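PDB 5YY3: uncharacterized protein AsqI from Emericella nidulans, which catalyses the zinc-dependent ring contraction of 4'-methoxycyclopenin to 4'-methoxyviridicatin in the biosynthesis of the aspoquinolone mycotoxins. Local coordinates for residues N113-L116 with M117-L121; L121-Y124 with L125-K129; H186-W189 with H190-R194; P589-P592 with F593-Y596. All blocks are in the same frame, centred on the assembly; numbering follows the deposited sequence.

Contact 1 (N113-L116 with M117-L121)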
# COMPACT_ATOMS: atom_id res chain seq x y z
N ASN A 113 48.07 -5.56 -2.08
CA ASN A 113 46.71 -5.41 -1.55
C ASN A 113 46.05 -6.76 -1.27
O ASN A 113 45.97 -7.61 -2.17
CB ASN A 113 45.87 -4.58 -2.53
CG ASN A 113 44.48 -4.28 -2.01
OD1 ASN A 113 43.64 -5.18 -1.86
ND2 ASN A 113 44.21 -3.00 -1.75
N PRO A 114 45.57 -6.97 -0.02
CA PRO A 114 44.95 -8.24 0.42
C PRO A 114 43.67 -8.59 -0.34
O PRO A 114 43.39 -9.77 -0.52
CB PRO A 114 44.64 -7.99 1.90
CG PRO A 114 45.47 -6.84 2.30
CD PRO A 114 45.62 -5.99 1.07
N GLU A 115 42.91 -7.59 -0.76
CA GLU A 115 41.69 -7.83 -1.53
C GLU A 115 42.09 -8.36 -2.89
O GLU A 115 41.47 -9.29 -3.42
CB GLU A 115 40.85 -6.56 -1.66
CG GLU A 115 39.57 -6.72 -2.48
CD GLU A 115 38.56 -7.67 -1.84
OE1 GLU A 115 38.41 -7.67 -0.60
OE2 GLU A 115 37.90 -8.41 -2.60
N LEU A 116 43.13 -7.76 -3.46
CA LEU A 116 43.69 -8.24 -4.70
C LEU A 116 44.11 -9.69 -4.51
O LEU A 116 43.80 -10.55 -5.33
CB LEU A 116 44.87 -7.37 -5.15
CG LEU A 116 45.48 -7.60 -6.54
CD1 LEU A 116 46.28 -6.39 -6.95
CD2 LEU A 116 46.35 -8.87 -6.60
N MET A 117 44.82 -9.96 -3.42
CA MET A 117 45.29 -11.31 -3.13
C MET A 117 44.14 -12.30 -2.98
O MET A 117 44.24 -13.43 -3.46
CB MET A 117 46.16 -11.33 -1.87
CG MET A 117 46.80 -12.69 -1.61
SD MET A 117 47.74 -13.24 -3.04
CE MET A 117 47.41 -14.98 -2.98
N ARG A 118 43.06 -11.88 -2.33
CA ARG A 118 41.90 -12.78 -2.14
C ARG A 118 41.34 -13.24 -3.46
O ARG A 118 41.05 -14.43 -3.62
CB ARG A 118 40.81 -12.10 -1.32
CG ARG A 118 40.92 -12.41 0.14
CD ARG A 118 39.86 -11.72 0.95
NE ARG A 118 40.50 -10.84 1.92
CZ ARG A 118 40.49 -9.53 1.78
NH1 ARG A 118 39.85 -9.00 0.75
NH2 ARG A 118 41.09 -8.76 2.67
N ASP A 119 41.20 -12.32 -4.40
CA ASP A 119 40.73 -12.66 -5.74
C ASP A 119 41.72 -13.57 -6.45
O ASP A 119 41.33 -14.55 -7.09
CB ASP A 119 40.50 -11.39 -6.56
CG ASP A 119 39.12 -10.80 -6.35
OD1 ASP A 119 38.22 -11.56 -5.93
OD2 ASP A 119 38.93 -9.58 -6.61
N ALA A 120 43.01 -13.26 -6.32
CA ALA A 120 44.05 -14.02 -7.00
C ALA A 120 44.15 -15.43 -6.43
O ALA A 120 44.22 -16.42 -7.17
CB ALA A 120 45.41 -13.29 -6.89
N LEU A 121 44.12 -15.52 -5.11
CA LEU A 121 44.24 -16.79 -4.42
C LEU A 121 43.02 -17.65 -4.67
O LEU A 121 43.13 -18.88 -4.77
CB LEU A 121 44.42 -16.56 -2.92
CG LEU A 121 44.71 -17.83 -2.14
CD1 LEU A 121 45.85 -18.59 -2.80
CD2 LEU A 121 45.04 -17.48 -0.70
O HOH W 1 37.22 -8.01 -5.02
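The N-cap and first turns of helix 114-127 are joined where Asn113 O accepts from Met117 N at 2.9 Å. Asn113 caps with its side chain as well: with CG anti to the backbone N (chi1 -176°), OD1 folds over the start of the helix and accepts from Leu116 N at 3.1 Å and, weakly, from Glu115 N. Its other amide atom, ND2, donates to Thr381 OG1 and Lys70 O, so the whole amide is fixed in rotation. One residue on, Arg118 N bonds to Pro114 O at 2.8 Å, and the same oxygen lies 3.7 Å above the centre of the Arg118 guanidinium plane, over one face. A bend at chi3 (-119°) brings the guanidinium back along the first turn, where it pairs with the Glu115 carboxylate in a salt bridge whose modelled OE1-NH1 separation is too short to trust. Arg118 NH2 donates to Leu63 O. The second carboxylate oxygen, Glu115 OE2, stands 4.3 Å from Asp119 OD2, and a water donates to both, which should ease the repulsion between them. Asp119 OD2 is also held by Tyr72 OH. Met117, Ala120 and Leu121 turn to other partners: all three pack on helix 77-92, Met117 and Leu121 also touch helix 53-61, and Met117 reaches helix 97-109 too.

Contact 2 (L121-Y124 with L125-K129)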
# COMPACT_ATOMS: atom_id res chain seq x y z
N LEU A 121 44.12 -15.52 -5.11
CA LEU A 121 44.24 -16.79 -4.42
C LEU A 121 43.02 -17.65 -4.67
O LEU A 121 43.13 -18.88 -4.77
CB LEU A 121 44.42 -16.56 -2.92
CG LEU A 121 44.71 -17.83 -2.14
CD1 LEU A 121 45.85 -18.59 -2.80
CD2 LEU A 121 45.04 -17.48 -0.70
N GLY A 122 41.86 -17.00 -4.75
CA GLY A 122 40.60 -17.68 -4.97
C GLY A 122 40.62 -18.44 -6.28
O GLY A 122 40.34 -19.63 -6.31
N ILE A 123 40.95 -17.72 -7.35
CA ILE A 123 41.12 -18.29 -8.68
C ILE A 123 42.18 -19.38 -8.67
O ILE A 123 41.98 -20.47 -9.22
CB ILE A 123 41.53 -17.21 -9.70
CG1 ILE A 123 40.42 -16.17 -9.83
CG2 ILE A 123 41.86 -17.84 -11.07
CD1 ILE A 123 40.80 -14.98 -10.66
N TYR A 124 43.30 -19.09 -8.03
CA TYR A 124 44.41 -20.03 -7.97
C TYR A 124 43.97 -21.38 -7.38
O TYR A 124 44.12 -22.41 -8.01
CB TYR A 124 45.57 -19.45 -7.15
CG TYR A 124 46.61 -20.47 -6.81
CD1 TYR A 124 47.46 -20.98 -7.79
CD2 TYR A 124 46.74 -20.95 -5.51
CE1 TYR A 124 48.41 -21.92 -7.48
CE2 TYR A 124 47.70 -21.90 -5.19
CZ TYR A 124 48.54 -22.38 -6.18
OH TYR A 124 49.48 -23.33 -5.87
N LEU A 125 43.42 -21.35 -6.17
CA LEU A 125 42.93 -22.55 -5.49
C LEU A 125 41.89 -23.29 -6.33
O LEU A 125 41.95 -24.51 -6.47
CB LEU A 125 42.34 -22.20 -4.12
CG LEU A 125 43.36 -21.70 -3.09
CD1 LEU A 125 42.67 -21.20 -1.83
CD2 LEU A 125 44.37 -22.78 -2.76
N THR A 126 40.95 -22.55 -6.91
CA THR A 126 39.87 -23.16 -7.70
C THR A 126 40.39 -24.00 -8.87
O THR A 126 39.82 -25.05 -9.19
CB THR A 126 38.89 -22.09 -8.24
OG1 THR A 126 38.23 -21.45 -7.14
CG2 THR A 126 37.83 -22.72 -9.16
N HIS A 127 41.48 -23.56 -9.48
CA HIS A 127 41.96 -24.20 -10.70
C HIS A 127 43.26 -24.99 -10.52
O HIS A 127 43.78 -25.56 -11.47
CB HIS A 127 42.13 -23.14 -11.79
CG HIS A 127 40.86 -22.42 -12.12
ND1 HIS A 127 39.96 -22.89 -13.06
CD2 HIS A 127 40.32 -21.29 -11.61
CE1 HIS A 127 38.93 -22.06 -13.13
NE2 HIS A 127 39.12 -21.08 -12.26
N SER A 128 43.76 -25.03 -9.29
CA SER A 128 44.90 -25.89 -8.95
C SER A 128 44.51 -27.36 -8.85
O SER A 128 43.67 -27.73 -8.02
CB SER A 128 45.51 -25.46 -7.63
OG SER A 128 46.20 -26.56 -7.06
N LYS A 129 45.14 -28.19 -9.68
CA LYS A 129 44.88 -29.63 -9.65
C LYS A 129 45.29 -30.20 -8.30
O LYS A 129 44.63 -31.11 -7.78
CB LYS A 129 45.61 -30.35 -10.77
CG LYS A 129 45.37 -31.86 -10.76
CD LYS A 129 45.43 -32.50 -12.14
CE LYS A 129 45.24 -34.01 -12.04
NZ LYS A 129 45.71 -34.74 -13.26
O HOH W 2 49.01 -25.80 -6.98
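His127 packs back on Ile123, one turn earlier in helix 114-127, and can be followed outward from its CB, which lies 3.7 Å from Ile123 O. CG stands beside the backbone N (chi1 -60°), directing the imidazole back along the helix. CD2 then comes to 3.0 Å from Ile123 O, which sits at the ring edge near its plane, while the CG2 branch of Ile123 touches the same carbon at 3.8 Å. Farther out, NE2 donates to Met191 O of helix 180-193, so the ring is held at its far end as well. One of its faces carries the methyl CG2 of Thr126, displaced toward the rim. The hydroxyl of Thr126 turns the other way and donates from OG1 to Gly122 O at 2.9 Å. Thr126 N grips that oxygen too, at 3.0 Å, and the two donors approach from opposite faces of the carbonyl plane. Across the helix from the Ile123-His127 pair, Leu125 CD1 meets Leu121 CG at 4.0 Å, and its CD2 rests near Tyr124 CD2. Tyr124 OH and Ser128 OG share a water. At the last turn the backbone bonding splits: His127 N donates to both Ile123 O and Tyr124 O, and Ser128 N reaches Tyr124 O only weakly. Ser128 then caps the next helix through OG to Ala131 N, a helix C-terminus running straight into the N-cap of helix 129-133.

Contact 3 (H186-W189 with H190-R194)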
# COMPACT_ATOMS: atom_id res chain seq x y z
N HIS A 186 27.44 -17.32 -6.05
CA HIS A 186 27.84 -16.33 -7.04
C HIS A 186 29.32 -16.02 -6.88
O HIS A 186 30.04 -15.78 -7.85
CB HIS A 186 26.99 -15.08 -6.88
CG HIS A 186 27.40 -13.93 -7.75
ND1 HIS A 186 27.01 -13.81 -9.06
CD2 HIS A 186 28.15 -12.83 -7.47
CE1 HIS A 186 27.49 -12.68 -9.56
NE2 HIS A 186 28.18 -12.07 -8.61
N TYR A 187 29.76 -16.01 -5.63
CA TYR A 187 31.12 -15.67 -5.24
C TYR A 187 32.09 -16.73 -5.76
O TYR A 187 33.15 -16.40 -6.30
CB TYR A 187 31.16 -15.55 -3.73
CG TYR A 187 32.48 -15.52 -3.01
CD1 TYR A 187 33.27 -14.36 -2.98
CD2 TYR A 187 32.90 -16.62 -2.27
CE1 TYR A 187 34.46 -14.32 -2.27
CE2 TYR A 187 34.08 -16.60 -1.56
CZ TYR A 187 34.86 -15.44 -1.56
OH TYR A 187 36.04 -15.43 -0.85
N TYR A 188 31.72 -17.99 -5.62
CA TYR A 188 32.55 -19.06 -6.14
C TYR A 188 32.47 -19.11 -7.66
O TYR A 188 33.45 -19.43 -8.33
CB TYR A 188 32.14 -20.41 -5.52
CG TYR A 188 32.96 -21.60 -5.99
CD1 TYR A 188 34.34 -21.67 -5.75
CD2 TYR A 188 32.37 -22.65 -6.69
CE1 TYR A 188 35.10 -22.76 -6.19
CE2 TYR A 188 33.12 -23.74 -7.13
CZ TYR A 188 34.48 -23.79 -6.88
OH TYR A 188 35.22 -24.88 -7.31
N TRP A 189 31.31 -18.78 -8.22
CA TRP A 189 31.11 -18.86 -9.66
C TRP A 189 32.15 -18.05 -10.41
O TRP A 189 32.67 -18.46 -11.44
CB TRP A 189 29.71 -18.39 -10.05
CG TRP A 189 29.34 -18.67 -11.48
CD1 TRP A 189 28.79 -19.81 -11.97
CD2 TRP A 189 29.48 -17.79 -12.61
NE1 TRP A 189 28.58 -19.71 -13.32
CE2 TRP A 189 29.00 -18.47 -13.74
CE3 TRP A 189 29.97 -16.49 -12.77
CZ2 TRP A 189 28.99 -17.91 -15.01
CZ3 TRP A 189 29.97 -15.93 -14.05
CH2 TRP A 189 29.48 -16.64 -15.15
N HIS A 190 32.45 -16.87 -9.87
CA HIS A 190 33.39 -15.99 -10.54
C HIS A 190 34.80 -16.54 -10.44
O HIS A 190 35.58 -16.41 -11.38
CB HIS A 190 33.27 -14.58 -9.97
CG HIS A 190 32.05 -13.86 -10.45
ND1 HIS A 190 31.72 -13.79 -11.79
CD2 HIS A 190 31.06 -13.22 -9.79
CE1 HIS A 190 30.59 -13.12 -11.93
NE2 HIS A 190 30.17 -12.76 -10.73
N MET A 191 35.12 -17.21 -9.32
CA MET A 191 36.40 -17.88 -9.23
C MET A 191 36.46 -18.98 -10.29
O MET A 191 37.49 -19.16 -10.94
CB MET A 191 36.64 -18.45 -7.84
CG MET A 191 36.60 -17.40 -6.75
SD MET A 191 36.82 -18.18 -5.16
CE MET A 191 36.27 -16.91 -4.04
N VAL A 192 35.37 -19.70 -10.45
CA VAL A 192 35.31 -20.75 -11.46
C VAL A 192 35.48 -20.17 -12.86
O VAL A 192 36.31 -20.62 -13.64
CB VAL A 192 34.00 -21.53 -11.39
CG1 VAL A 192 33.78 -22.35 -12.68
CG2 VAL A 192 34.01 -22.45 -10.20
N TYR A 193 34.68 -19.15 -13.15
CA TYR A 193 34.58 -18.57 -14.48
C TYR A 193 35.90 -17.92 -14.94
O TYR A 193 36.27 -18.04 -16.11
CB TYR A 193 33.44 -17.55 -14.51
CG TYR A 193 33.22 -16.93 -15.86
CD1 TYR A 193 32.47 -17.59 -16.84
CD2 TYR A 193 33.74 -15.67 -16.17
CE1 TYR A 193 32.25 -17.02 -18.09
CE2 TYR A 193 33.53 -15.09 -17.42
CZ TYR A 193 32.79 -15.77 -18.37
OH TYR A 193 32.58 -15.21 -19.63
N ARG A 194 36.59 -17.25 -14.02
CA ARG A 194 37.77 -16.43 -14.36
C ARG A 194 39.05 -17.23 -14.64
O ARG A 194 40.10 -16.65 -14.92
CB ARG A 194 38.07 -15.44 -13.24
CG ARG A 194 37.20 -14.20 -13.28
CD ARG A 194 37.32 -13.46 -11.98
NE ARG A 194 36.45 -12.29 -11.95
CZ ARG A 194 36.38 -11.44 -10.93
NH1 ARG A 194 37.13 -11.63 -9.84
NH2 ARG A 194 35.56 -10.40 -10.99
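Different first torsions bring His186 and His190, one turn apart, together: CG of His186 is anti to the backbone N (chi1 174°), whereas CG of His190 lies beside its own backbone N (chi1 -76°), and the two imidazoles converge. The edge of His190 is directed at the face of His186 in an offset T-shaped pair, planes at 88°, with His190 CD2 over that face toward its rim. The two NE2 atoms come to 3.0 Å of each other. Both histidines bind the single zinc ion of the subunit, with His218 as the third protein ligand. This HxxxH pair on one helix recalls the metal-binding helices of tyrosinases and hemocyanins. Trp189 packs beside the pair: its six-membered ring turns an edge toward the face of His190, with CE3 of Trp189 3.4 Å from His190 ND1. Tyr193 lies alongside the indole and points the same way; the planes are nearly parallel but slid apart, with CH2 of Trp189 and CD1 of Tyr193 at 3.6 Å, while Tyr193 CB sits over the face of the six-membered ring. The phenol is held by Asp332 OD2. Along the remaining flank, the extended Met191 chain lays CE over the Tyr187 ring, 3.5 Å from its centroid, a CH-pi contact with the sulfur farther above the same ring. Val192 CG2 likewise covers a face of Tyr188, at 3.8 Å from the centroid, near where Thr126 of helix 114-127 packs on both residues.

Contact 4 (P589-P592 with F593-Y596)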
# COMPACT_ATOMS: atom_id res chain seq x y z
N PRO A 589 34.43 -31.46 -19.67
CA PRO A 589 35.62 -30.67 -19.35
C PRO A 589 36.12 -30.97 -17.94
O PRO A 589 35.35 -31.41 -17.08
CB PRO A 589 35.13 -29.22 -19.46
CG PRO A 589 33.64 -29.29 -19.44
CD PRO A 589 33.30 -30.60 -20.07
N ALA A 590 37.41 -30.75 -17.72
CA ALA A 590 37.99 -31.00 -16.42
C ALA A 590 37.37 -30.05 -15.41
O ALA A 590 36.90 -28.97 -15.78
CB ALA A 590 39.51 -30.82 -16.46
N PRO A 591 37.35 -30.46 -14.14
CA PRO A 591 37.07 -29.52 -13.05
C PRO A 591 37.84 -28.20 -13.19
O PRO A 591 38.99 -28.22 -13.63
CB PRO A 591 37.51 -30.31 -11.81
CG PRO A 591 37.20 -31.73 -12.17
CD PRO A 591 37.47 -31.85 -13.66
N PRO A 592 37.20 -27.06 -12.84
CA PRO A 592 35.85 -27.01 -12.27
C PRO A 592 34.75 -26.67 -13.30
O PRO A 592 33.71 -26.12 -12.91
CB PRO A 592 35.97 -25.89 -11.23
CG PRO A 592 36.94 -24.92 -11.87
CD PRO A 592 37.88 -25.75 -12.76
N PHE A 593 34.97 -26.99 -14.57
CA PHE A 593 34.03 -26.63 -15.64
C PHE A 593 33.06 -27.76 -16.05
O PHE A 593 32.31 -27.62 -17.01
CB PHE A 593 34.81 -26.17 -16.87
CG PHE A 593 35.56 -24.88 -16.69
CD1 PHE A 593 34.89 -23.66 -16.68
CD2 PHE A 593 36.95 -24.88 -16.56
CE1 PHE A 593 35.58 -22.47 -16.54
CE2 PHE A 593 37.65 -23.68 -16.42
CZ PHE A 593 36.97 -22.48 -16.41
N HIS A 594 33.08 -28.86 -15.31
CA HIS A 594 32.33 -30.06 -15.68
C HIS A 594 30.79 -29.96 -15.55
O HIS A 594 30.08 -30.90 -15.95
CB HIS A 594 32.82 -31.24 -14.83
CG HIS A 594 33.05 -30.90 -13.39
ND1 HIS A 594 33.94 -29.93 -12.99
CD2 HIS A 594 32.51 -31.41 -12.26
CE1 HIS A 594 33.93 -29.85 -11.67
NE2 HIS A 594 33.08 -30.74 -11.20
N HIS A 595 30.28 -28.86 -15.01
CA HIS A 595 28.84 -28.71 -14.79
C HIS A 595 28.10 -28.06 -15.95
O HIS A 595 26.87 -28.02 -15.97
CB HIS A 595 28.58 -27.90 -13.53
CG HIS A 595 29.05 -28.56 -12.28
ND1 HIS A 595 28.28 -29.48 -11.60
CD2 HIS A 595 30.21 -28.45 -11.60
CE1 HIS A 595 28.95 -29.90 -10.54
NE2 HIS A 595 30.13 -29.30 -10.52
N TYR A 596 28.83 -27.52 -16.90
CA TYR A 596 28.20 -26.70 -17.92
C TYR A 596 28.40 -27.33 -19.30
O TYR A 596 28.41 -26.64 -20.33
CB TYR A 596 28.75 -25.26 -17.84
CG TYR A 596 28.29 -24.48 -16.59
CD1 TYR A 596 26.94 -24.41 -16.25
CD2 TYR A 596 29.21 -23.82 -15.77
CE1 TYR A 596 26.51 -23.69 -15.11
CE2 TYR A 596 28.79 -23.10 -14.64
CZ TYR A 596 27.43 -23.04 -14.31
OH TYR A 596 27.00 -22.34 -13.20
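Ala590 O and Phe593 N close a tight turn at 3.0 Å, the donor lying in the carbonyl plane on a lone pair. The peptide bond between Pro591 and Pro592 is cis, and the backbone angles fit a type VIa turn; a type I turn from Phe593 to Tyr596 follows at once within the long loop between strand 571-580 and helix 611-614. Phe593 keeps CG beside its backbone N (chi1 -67°), which lays the ring alongside Pro592, with CD2 of Phe593 and CD of Pro592 4.0 Å apart. The phenyl also stacks on Phe207, and the Pro592 ring packs on Thr126 and His127 of helix 114-127. His594 takes the rarer first torsion (chi1 42°), CG wedged between the backbone N and the carbonyl carbon, so its imidazole folds back over the diproline. Pro591 CG stands over one face of that ring, 4.1 Å from the centroid, as a CH-pi contact, the two side chains crossing at about a right angle. Pro592 CA comes at the imidazole edge, in plane. Pro589 meets Phe593 through CB, 4.0 Å from Phe593 CB, and brings its CG to 3.2 Å from Phe593 O. His595 turns to the Phe553 ring and stacks on it. His594 ND1 lies 3.2 Å from Pro591 CA, buried there without a hydrogen-bond partner.

In the fold
From the N terminus, contacts 1 and 2 divide helix 114-127 between its capped start and its end, sharing Leu121. Contact 3 follows on helix 180-193, and contact 4 comes much later, in a loop of the Ig-like range. Each joins adjoining segments, so none closes a long loop and none nests in or crosses another; they run in series. Their ties are spatial. Helix 114-127 packs on helix 180-193, which carries two of the three zinc ligands; contact 1 joins in where Asp119 lies beside Arg194. Contact 4 spans both helices, with Phe593 CZ against His127 CE1 and 3.4 Å from Val192 O, and Tyr596 beside Trp189, joining the Ig-like range to the metal-binding one. Contacts 1 and 4 do not touch.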